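Local coordinates for protein DNA alpha-glucosyltransferase (Enterobacteria phage T4, PDB 1XV5) that is a phage glucosyltransferase of the GT-B clan, built from two domains that each hold a parallel beta-sheet, and modelled here with uridine-5'-diphosphate, at residues Lys183-Tyr188 with Glu374-Tyr379; Glu280-Met285 with His310-Ala315. One frame throughout, in Å; residues are numbered along the deposited sequence.

Contact 1 of 2, residues Lys183-Tyr188 with Glu374-Tyr379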
loop_
_atom_site.group_PDB
_atom_site.type_symbol
_atom_site.label_atom_id
_atom_site.label_comp_id
_atom_site.label_asym_id
_atom_site.label_seq_id
_atom_site.Cartn_x
_atom_site.Cartn_y
_atom_site.Cartn_z
ATOM N N LYS A 183 2.162 -13.472 -10.229
ATOM C CA LYS A 183 2.691 -12.729 -11.365
ATOM C C LYS A 183 4.044 -12.086 -11.071
ATOM O O LYS A 183 4.944 -12.114 -11.907
ATOM C CB LYS A 183 1.690 -11.661 -11.808
ATOM C CG LYS A 183 2.100 -10.936 -13.080
ATOM C CD LYS A 183 0.957 -10.108 -13.645
ATOM C CE LYS A 183 -0.244 -10.986 -13.962
ATOM N NZ LYS A 183 0.126 -12.152 -14.817
ATOM N N VAL A 184 4.191 -11.500 -9.887
ATOM C CA VAL A 184 5.456 -10.880 -9.521
ATOM C C VAL A 184 6.550 -11.938 -9.436
ATOM O O VAL A 184 7.658 -11.733 -9.930
ATOM C CB VAL A 184 5.349 -10.129 -8.172
ATOM C CG1 VAL A 184 6.728 -9.694 -7.699
ATOM C CG2 VAL A 184 4.451 -8.911 -8.341
ATOM N N ARG A 185 6.253 -13.078 -8.818
ATOM C CA ARG A 185 7.271 -14.120 -8.732
ATOM C C ARG A 185 7.678 -14.621 -10.113
ATOM O O ARG A 185 8.862 -14.818 -10.386
ATOM C CB ARG A 185 6.795 -15.319 -7.910
ATOM C CG ARG A 185 7.800 -16.477 -8.000
ATOM C CD ARG A 185 7.528 -17.626 -7.045
ATOM N NE ARG A 185 8.610 -18.612 -7.133
ATOM C CZ ARG A 185 8.870 -19.527 -6.203
ATOM N NH1 ARG A 185 8.125 -19.593 -5.106
ATOM N NH2 ARG A 185 9.885 -20.368 -6.365
ATOM N N SER A 186 6.695 -14.821 -10.981
ATOM C CA SER A 186 6.969 -15.332 -12.317
ATOM C C SER A 186 7.764 -14.352 -13.169
ATOM O O SER A 186 8.195 -14.692 -14.271
ATOM C CB SER A 186 5.659 -15.696 -13.024
ATOM O OG SER A 186 4.897 -14.547 -13.332
ATOM N N THR A 187 7.972 -13.145 -12.647
ATOM C CA THR A 187 8.707 -12.117 -13.371
ATOM C C THR A 187 10.038 -11.707 -12.741
ATOM O O THR A 187 10.963 -11.323 -13.453
ATOM C CB THR A 187 7.843 -10.836 -13.529
ATOM O OG1 THR A 187 6.675 -11.139 -14.301
ATOM C CG2 THR A 187 8.627 -9.730 -14.222
ATOM N N TYR A 188 10.149 -11.801 -11.418
ATOM C CA TYR A 188 11.373 -11.362 -10.747
ATOM C C TYR A 188 12.183 -12.355 -9.927
ATOM O O TYR A 188 13.334 -12.072 -9.603
ATOM C CB TYR A 188 11.059 -10.165 -9.844
ATOM C CG TYR A 188 10.492 -8.989 -10.592
ATOM C CD1 TYR A 188 9.115 -8.819 -10.721
ATOM C CD2 TYR A 188 11.332 -8.078 -11.223
ATOM C CE1 TYR A 188 8.587 -7.770 -11.460
ATOM C CE2 TYR A 188 10.816 -7.023 -11.971
ATOM C CZ TYR A 188 9.443 -6.877 -12.084
ATOM O OH TYR A 188 8.925 -5.846 -12.829
ATOM N N GLU A 374 13.422 -20.965 3.463
ATOM C CA GLU A 374 12.724 -19.898 4.167
ATOM C C GLU A 374 11.935 -18.972 3.253
ATOM O O GLU A 374 10.789 -18.638 3.558
ATOM C CB GLU A 374 13.706 -19.095 5.021
ATOM C CG GLU A 374 14.310 -19.915 6.157
ATOM C CD GLU A 374 13.252 -20.519 7.069
ATOM O OE1 GLU A 374 12.475 -19.753 7.679
ATOM O OE2 GLU A 374 13.196 -21.764 7.179
ATOM N N ARG A 375 12.518 -18.557 2.134
ATOM C CA ARG A 375 11.768 -17.668 1.257
ATOM C C ARG A 375 10.641 -18.405 0.534
ATOM O O ARG A 375 9.630 -17.798 0.195
ATOM C CB ARG A 375 12.686 -16.952 0.258
ATOM C CG ARG A 375 13.458 -17.839 -0.684
ATOM C CD ARG A 375 14.101 -16.994 -1.783
ATOM N NE ARG A 375 14.834 -17.813 -2.742
ATOM C CZ ARG A 375 15.230 -17.389 -3.937
ATOM N NH1 ARG A 375 14.967 -16.147 -4.325
ATOM N NH2 ARG A 375 15.878 -18.215 -4.747
ATOM N N GLU A 376 10.800 -19.705 0.291
ATOM C CA GLU A 376 9.717 -20.447 -0.354
ATOM C C GLU A 376 8.532 -20.452 0.618
ATOM O O GLU A 376 7.375 -20.363 0.204
ATOM C CB GLU A 376 10.143 -21.886 -0.683
ATOM C CG GLU A 376 11.090 -21.993 -1.877
ATOM C CD GLU A 376 10.406 -21.763 -3.220
ATOM O OE1 GLU A 376 11.117 -21.705 -4.245
ATOM O OE2 GLU A 376 9.162 -21.649 -3.261
ATOM N N LYS A 377 8.821 -20.546 1.912
ATOM C CA LYS A 377 7.758 -20.521 2.911
ATOM C C LYS A 377 7.090 -19.146 2.954
ATOM O O LYS A 377 5.866 -19.051 3.010
ATOM C CB LYS A 377 8.299 -20.872 4.300
ATOM C CG LYS A 377 8.565 -22.362 4.491
ATOM C CD LYS A 377 8.914 -22.711 5.933
ATOM C CE LYS A 377 10.258 -22.145 6.347
ATOM N NZ LYS A 377 10.688 -22.678 7.675
ATOM N N ALA A 378 7.894 -18.085 2.914
ATOM C CA ALA A 378 7.360 -16.725 2.958
ATOM C C ALA A 378 6.477 -16.453 1.753
ATOM O O ALA A 378 5.396 -15.885 1.884
ATOM C CB ALA A 378 8.492 -15.712 3.011
ATOM N N TYR A 379 6.954 -16.841 0.576
ATOM C CA TYR A 379 6.183 -16.641 -0.640
ATOM C C TYR A 379 4.824 -17.325 -0.542
ATOM O O TYR A 379 3.796 -16.714 -0.826
ATOM C CB TYR A 379 6.945 -17.176 -1.855
ATOM C CG TYR A 379 6.095 -17.255 -3.108
ATOM C CD1 TYR A 379 5.478 -18.449 -3.480
ATOM C CD2 TYR A 379 5.871 -16.124 -3.897
ATOM C CE1 TYR A 379 4.659 -18.517 -4.606
ATOM C CE2 TYR A 379 5.052 -16.181 -5.023
ATOM C CZ TYR A 379 4.450 -17.379 -5.372
ATOM O OH TYR A 379 3.636 -17.444 -6.480
#
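R185 on helix 181-188 reaches across to Y379 and E376 on helix 368-386 with a side chain extended from CG to NE. CB sits near the rim of the tyrosine ring, 3.5 Å from Y379 CE2. With CG anti to the backbone N (chi1 172°), the chain heads straight for the other helix. R185 CD then comes down over the ring face, 3.6 Å from the Y379 centroid, as a CH-pi contact. Beyond it CZ stays above the same face in a cation-pi contact, but the guanidinium stands on its edge: its plane is 86° from that of the ring, and R185 NH1 comes within 3.3 Å of Y379 CD1.

At the tip, R185 grips the E376 carboxylate end-on with two nitrogens, one for each oxygen. R185 NH1 gives a fairly straight bond (165°) of 3.0 Å to E376 OE2, which it meets from above the carboxylate plane. R185 NH2 is 2.8 Å from E376 OE1, approaching on the syn side. The E376 chain bends at chi2, which brings its carboxylate to the arginine although its CB does not face that way. This double grip, with the tyrosine ring beneath, should fix the guanidinium's rotation; W189 adds a second cation-pi contact.

R375 of helix 368-386 bonds the backbone oxygens of K190, just past helix 181-188, and of G317, just past helix 308-316. Helix 181-188 lies in the chain between the last strand of the first sheet and the first strand of the second. The salt bridge therefore fastens the interdomain connection of a GT-B fold to helix 368-386, near the C-terminus of the chain.

Contact 2 of 2, residues Glu280-Met285 with His310-Ala315. With UDP (uridine-5'-diphosphate), chain C.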
loop_
_atom_site.group_PDB
_atom_site.type_symbol
_atom_site.label_atom_id
_atom_site.label_comp_id
_atom_site.label_asym_id
_atom_site.label_seq_id
_atom_site.Cartn_x
_atom_site.Cartn_y
_atom_site.Cartn_z
ATOM N N GLU A 280 11.573 -1.544 -11.296
ATOM C CA GLU A 280 13.016 -1.457 -11.101
ATOM C C GLU A 280 13.385 -1.851 -9.678
ATOM O O GLU A 280 14.409 -2.503 -9.449
ATOM C CB GLU A 280 13.512 -0.042 -11.418
ATOM C CG GLU A 280 13.416 0.289 -12.911
ATOM C CD GLU A 280 13.790 1.725 -13.239
ATOM O OE1 GLU A 280 14.170 2.475 -12.319
ATOM O OE2 GLU A 280 13.703 2.101 -14.427
ATOM N N MET A 281 12.551 -1.457 -8.721
ATOM C CA MET A 281 12.793 -1.806 -7.328
ATOM C C MET A 281 12.668 -3.319 -7.156
ATOM O O MET A 281 13.503 -3.944 -6.506
ATOM C CB MET A 281 11.789 -1.090 -6.419
ATOM C CG MET A 281 11.899 -1.441 -4.936
ATOM S SD MET A 281 11.147 -3.027 -4.491
ATOM C CE MET A 281 9.400 -2.579 -4.555
ATOM N N LEU A 282 11.631 -3.910 -7.743
ATOM C CA LEU A 282 11.439 -5.356 -7.633
ATOM C C LEU A 282 12.653 -6.112 -8.171
ATOM O O LEU A 282 13.052 -7.134 -7.616
ATOM C CB LEU A 282 10.169 -5.791 -8.382
ATOM C CG LEU A 282 8.841 -5.308 -7.785
ATOM C CD1 LEU A 282 7.689 -5.731 -8.679
ATOM C CD2 LEU A 282 8.660 -5.892 -6.383
ATOM N N GLU A 283 13.244 -5.609 -9.248
ATOM C CA GLU A 283 14.421 -6.248 -9.824
ATOM C C GLU A 283 15.582 -6.149 -8.831
ATOM O O GLU A 283 16.260 -7.141 -8.553
ATOM C CB GLU A 283 14.783 -5.577 -11.155
ATOM C CG GLU A 283 16.013 -6.131 -11.861
ATOM C CD GLU A 283 15.918 -7.618 -12.175
ATOM O OE1 GLU A 283 14.803 -8.115 -12.444
ATOM O OE2 GLU A 283 16.970 -8.287 -12.168
ATOM N N ARG A 284 15.801 -4.955 -8.284
ATOM C CA ARG A 284 16.883 -4.754 -7.320
ATOM C C ARG A 284 16.662 -5.583 -6.058
ATOM O O ARG A 284 17.601 -6.187 -5.523
ATOM C CB ARG A 284 16.998 -3.276 -6.923
ATOM C CG ARG A 284 17.563 -2.360 -8.003
ATOM C CD ARG A 284 17.802 -0.949 -7.453
ATOM N NE ARG A 284 16.566 -0.229 -7.156
ATOM C CZ ARG A 284 15.893 0.507 -8.037
ATOM N NH1 ARG A 284 16.334 0.624 -9.284
ATOM N NH2 ARG A 284 14.788 1.143 -7.668
ATOM N N MET A 285 15.419 -5.607 -5.589
ATOM C CA MET A 285 15.076 -6.343 -4.377
ATOM C C MET A 285 15.242 -7.847 -4.551
ATOM O O MET A 285 15.673 -8.535 -3.625
ATOM C CB MET A 285 13.636 -6.032 -3.963
ATOM C CG MET A 285 13.222 -6.625 -2.622
ATOM S SD MET A 285 14.098 -5.894 -1.215
ATOM C CE MET A 285 13.231 -4.304 -1.054
ATOM N N HIS A 310 4.924 -4.995 1.794
ATOM C CA HIS A 310 5.075 -6.263 2.520
ATOM C C HIS A 310 5.025 -7.395 1.491
ATOM O O HIS A 310 5.905 -8.255 1.423
ATOM C CB HIS A 310 3.908 -6.503 3.488
ATOM C CG HIS A 310 3.996 -5.749 4.777
ATOM N ND1 HIS A 310 2.990 -4.914 5.211
ATOM C CD2 HIS A 310 4.918 -5.777 5.769
ATOM C CE1 HIS A 310 3.283 -4.466 6.419
ATOM N NE2 HIS A 310 4.448 -4.975 6.780
ATOM N N LEU A 311 3.961 -7.388 0.698
ATOM C CA LEU A 311 3.748 -8.420 -0.307
ATOM C C LEU A 311 4.844 -8.486 -1.356
ATOM O O LEU A 311 5.228 -9.568 -1.797
ATOM C CB LEU A 311 2.391 -8.207 -0.983
ATOM C CG LEU A 311 1.185 -8.065 -0.047
ATOM C CD1 LEU A 311 -0.086 -7.998 -0.884
ATOM C CD2 LEU A 311 1.119 -9.248 0.934
ATOM N N GLU A 312 5.353 -7.328 -1.753
ATOM C CA GLU A 312 6.395 -7.277 -2.760
ATOM C C GLU A 312 7.673 -7.982 -2.307
ATOM O O GLU A 312 8.350 -8.612 -3.110
ATOM C CB GLU A 312 6.656 -5.815 -3.144
ATOM C CG GLU A 312 5.508 -5.244 -3.980
ATOM C CD GLU A 312 5.506 -3.728 -4.094
ATOM O OE1 GLU A 312 4.803 -3.221 -4.994
ATOM O OE2 GLU A 312 6.178 -3.045 -3.291
ATOM N N LEU A 313 7.997 -7.901 -1.020
ATOM C CA LEU A 313 9.205 -8.567 -0.533
ATOM C C LEU A 313 9.118 -10.081 -0.707
ATOM O O LEU A 313 10.039 -10.717 -1.227
ATOM C CB LEU A 313 9.452 -8.234 0.943
ATOM C CG LEU A 313 9.669 -6.752 1.254
ATOM C CD1 LEU A 313 10.186 -6.603 2.679
ATOM C CD2 LEU A 313 10.667 -6.156 0.265
ATOM N N GLY A 314 8.009 -10.664 -0.273
ATOM C CA GLY A 314 7.861 -12.100 -0.403
ATOM C C GLY A 314 7.706 -12.540 -1.845
ATOM O O GLY A 314 8.230 -13.576 -2.253
ATOM N N ALA A 315 7.000 -11.738 -2.629
ATOM C CA ALA A 315 6.756 -12.076 -4.023
ATOM C C ALA A 315 7.981 -12.087 -4.931
ATOM O O ALA A 315 8.054 -12.904 -5.846
ATOM C CB ALA A 315 5.691 -11.145 -4.597
HETATM N N1 UDP C . 6.022 2.556 -4.507
HETATM C C2 UDP C . 6.691 2.796 -5.690
HETATM N N3 UDP C . 7.612 3.812 -5.637
HETATM C C4 UDP C . 7.929 4.589 -4.538
HETATM C C5 UDP C . 7.199 4.269 -3.349
HETATM C C6 UDP C . 6.291 3.289 -3.375
HETATM O O2 UDP C . 6.490 2.150 -6.705
HETATM O O4 UDP C . 8.783 5.468 -4.644
HETATM C "C1'" UDP C . 5.007 1.498 -4.505
HETATM C "C2'" UDP C . 5.267 0.364 -3.519
HETATM O "O2'" UDP C . 6.198 -0.561 -4.041
HETATM C "C3'" UDP C . 3.855 -0.186 -3.366
HETATM C "C4'" UDP C . 3.028 1.098 -3.318
HETATM O "O4'" UDP C . 3.784 2.068 -4.093
HETATM O "O3'" UDP C . 3.513 -0.941 -4.529
HETATM C "C5'" UDP C . 2.782 1.649 -1.927
HETATM O "O5'" UDP C . 1.746 0.909 -1.292
HETATM P PA UDP C . 1.836 0.420 0.223
HETATM O O1A UDP C . 0.571 -0.300 0.481
HETATM O O2A UDP C . 3.128 -0.289 0.422
HETATM O O3A UDP C . 1.895 1.784 1.126
HETATM P PB UDP C . 1.227 3.265 0.913
HETATM O O1B UDP C . 0.877 3.771 2.265
HETATM O O2B UDP C . 2.142 4.057 0.061
HETATM O O3B UDP C . -0.114 2.986 0.111
#
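The ribose end of the uridine-5'-diphosphate pocket, in the second Rossmann-like domain of this GT-B fold, is where helices 278-286 and 308-316 pack together. Helix 308-316 is the helix of a beta-alpha-beta crossover between the neighbouring parallel strands 288-293 and 319-323, and the backbone nitrogens of Y308 and T309 at its start also bond the ligand. The axes of the two short segments cross at -49° with a closest approach of 10.0 Å.

E312 takes part in both the helix packing and the ligand binding. Its CG lies anti to the carbonyl carbon (chi1 -72°) and the chain then runs extended, carrying the carboxylate out to the sugar. There the two ribose hydroxyls each give it a bond: O3' of UDP to E312 OE1 at 2.7 Å, and O2' of UDP to E312 OE2 at 2.6 Å. N278 ND2 also donates to OE1, so this buried carboxylate is held by three bonds, and N278 probably helps to orient it. A glutamate clasping the ribose diol in this way is a familiar feature of GT-B enzymes.

Helix 278-286 also lays apolar groups against the glutamate. The M281 chain, bent at chi2 and chi3, lays its CE 3.5 Å from E312 OE2 and 3.8 Å from O2' of UDP. L282 crosses the stem of the glutamate at about a right angle, its CD2 lying 3.8 Å from E312 CB. One turn beyond M281, M285 meets L313, the neighbour of E312, over I203 of strand 199-203; M285 folds its thioether around the leucine branch, CE touching L313 CD2 at a rather tight 3.4 Å.

Contact 1 lies at the surface and rests on charge: a salt bridge backed by an aromatic face. Contact 2 is wholly buried; its two segments meet mainly through apolar groups, while the E312 carboxylate bonds UDP and N278 of the partner helix. The two contacts use four different helices, and along the chain contact 2 falls inside the loop that contact 1 closes. Helix 181-188 touches both helices of contact 2: Y188 CE1 packs 3.6 Å from L282 CD1, while V184 CG1 lies 3.6 Å from A315 CB. The connection between the domains thus lies against the helices of the nucleotide pocket as well as against helix 368-386, with the contact centres about 9 Å apart.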